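Local coordinates for fosfomycin resistance protein FosX (PDB 1R9C) that catalyses the manganese-dependent hydration of the antibiotic fosfomycin and so confers resistance to it, working as a homodimer of the glyoxalase (VOC) superfamily, at residues Glu23-Ala28 and Leu89-Arg94. Numbering follows the deposited sequence.
Sequences EGVFDA and LGLDMR
Gly24, in the last turn of helix 15-26, faces Leu89, just before the Schellman turn at Gly90, their CA atoms 7.2 Å apart, and no hydrogen bond joins the two backbones. Within the vicinal oxygen chelate (glyoxalase) fold, the contact joins the end of helix 15-26 to the segment that leads out of helix 79-89 toward strand 106-110. Past Leu89 the Schellman motif reverses the chain at Gly90, whose positive phi (77°) accompanies two bonds back into the final helical turn. The turn puts Leu89 and Leu91 beside the same methyl of Val25. With CG1 of Val25 anti to the backbone N (chi1 -177°), CG2 lies beside that N and is the methyl that meets both leucines, while CG1 sits over the centre of the Phe26 ring, 4.1 Å above its plane. Leu91 reaches Val25 CG2 through CD1 at 4.2 Å, an ordinary apolar distance. Leu89 comes in at an angle to the valine side chain and extends its CD1 along the helix surface, to 4.1 Å from the bare CA of Gly24 and 4.0 Å from Val25 N. Phe109 of strand 106-110 touches both Val25 and Leu91, and Ile21 of helix 15-26 packs on Leu91. The Val25 side chain lies about 10 Å from that of the manganese ligand Glu118. The tightest point is methyl against methyl: Val25 CG2 and Leu89 CD1 stand 3.3 Å apart, closer than usual carbon packing.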
# COMPACT_ATOMS: atom_id res chain seq x y z
N GLU A 23 -11.75 -1.75 10.85
CA GLU A 23 -12.26 -2.79 11.75
C GLU A 23 -13.43 -3.55 11.10
O GLU A 23 -13.50 -4.79 11.19
CB GLU A 23 -12.71 -2.18 13.09
CG GLU A 23 -11.53 -1.73 13.95
CD GLU A 23 -11.97 -1.01 15.21
OE1 GLU A 23 -13.18 -0.75 15.37
OE2 GLU A 23 -11.09 -0.69 16.04
N GLY A 24 -14.30 -2.81 10.41
CA GLY A 24 -15.53 -3.35 9.87
C GLY A 24 -15.24 -4.25 8.68
O GLY A 24 -15.83 -5.33 8.57
N VAL A 25 -14.35 -3.81 7.79
CA VAL A 25 -14.08 -4.56 6.56
C VAL A 25 -13.01 -5.62 6.79
O VAL A 25 -13.20 -6.77 6.39
CB VAL A 25 -13.72 -3.67 5.33
CG1 VAL A 25 -13.52 -4.51 4.10
CG2 VAL A 25 -14.80 -2.69 5.04
N PHE A 26 -11.90 -5.26 7.44
CA PHE A 26 -10.77 -6.18 7.50
C PHE A 26 -10.56 -6.87 8.83
O PHE A 26 -9.64 -7.65 8.96
CB PHE A 26 -9.45 -5.50 7.08
CG PHE A 26 -9.51 -4.74 5.77
CD1 PHE A 26 -9.60 -3.36 5.77
CD2 PHE A 26 -9.38 -5.39 4.55
CE1 PHE A 26 -9.60 -2.64 4.55
CE2 PHE A 26 -9.40 -4.67 3.34
CZ PHE A 26 -9.50 -3.29 3.34
N ASP A 27 -11.41 -6.58 9.83
CA ASP A 27 -11.16 -6.98 11.20
C ASP A 27 -9.79 -6.48 11.68
O ASP A 27 -9.09 -7.16 12.42
CB ASP A 27 -11.31 -8.50 11.40
CG ASP A 27 -11.91 -8.86 12.74
OD1 ASP A 27 -12.36 -7.94 13.50
OD2 ASP A 27 -11.98 -10.05 13.13
N ALA A 28 -9.39 -5.29 11.23
CA ALA A 28 -8.16 -4.69 11.73
C ALA A 28 -8.21 -4.56 13.24
O ALA A 28 -9.26 -4.27 13.79
CB ALA A 28 -7.97 -3.33 11.11
N LEU A 89 -21.20 -0.60 6.06
CA LEU A 89 -20.42 0.61 6.30
C LEU A 89 -20.80 1.80 5.41
O LEU A 89 -20.37 2.92 5.66
CB LEU A 89 -18.94 0.34 6.20
CG LEU A 89 -18.34 -0.49 7.35
CD1 LEU A 89 -17.03 -1.05 6.86
CD2 LEU A 89 -18.14 0.35 8.62
N GLY A 90 -21.60 1.54 4.38
CA GLY A 90 -22.08 2.61 3.50
C GLY A 90 -21.03 3.10 2.50
O GLY A 90 -21.10 4.23 2.05
N LEU A 91 -20.09 2.23 2.14
CA LEU A 91 -18.96 2.60 1.27
C LEU A 91 -19.31 2.51 -0.21
O LEU A 91 -20.08 1.63 -0.62
CB LEU A 91 -17.76 1.74 1.60
CG LEU A 91 -17.22 1.86 3.04
CD1 LEU A 91 -16.10 0.85 3.23
CD2 LEU A 91 -16.76 3.30 3.33
N ASP A 92 -18.82 3.46 -1.02
CA ASP A 92 -19.02 3.37 -2.47
C ASP A 92 -18.28 2.14 -3.00
O ASP A 92 -17.23 1.79 -2.49
CB ASP A 92 -18.49 4.62 -3.20
CG ASP A 92 -19.34 5.88 -2.97
OD1 ASP A 92 -20.54 5.79 -2.61
OD2 ASP A 92 -18.87 7.02 -3.17
N MET A 93 -18.84 1.49 -4.01
CA MET A 93 -18.14 0.37 -4.64
C MET A 93 -18.30 0.34 -6.16
O MET A 93 -19.22 0.95 -6.72
CB MET A 93 -18.56 -0.96 -4.00
CG MET A 93 -20.05 -1.21 -3.91
SD MET A 93 -20.35 -2.63 -2.80
CE MET A 93 -19.72 -3.94 -3.85
N ARG A 94 -17.37 -0.35 -6.82
CA ARG A 94 -17.47 -0.63 -8.24
C ARG A 94 -18.46 -1.77 -8.42
O ARG A 94 -18.62 -2.60 -7.52
CB ARG A 94 -16.10 -1.01 -8.78
CG ARG A 94 -15.07 0.10 -8.61
CD ARG A 94 -14.86 0.90 -9.87
NE ARG A 94 -13.97 0.20 -10.78
CZ ARG A 94 -14.16 0.07 -12.09
NH1 ARG A 94 -15.21 0.62 -12.68
NH2 ARG A 94 -13.27 -0.62 -12.80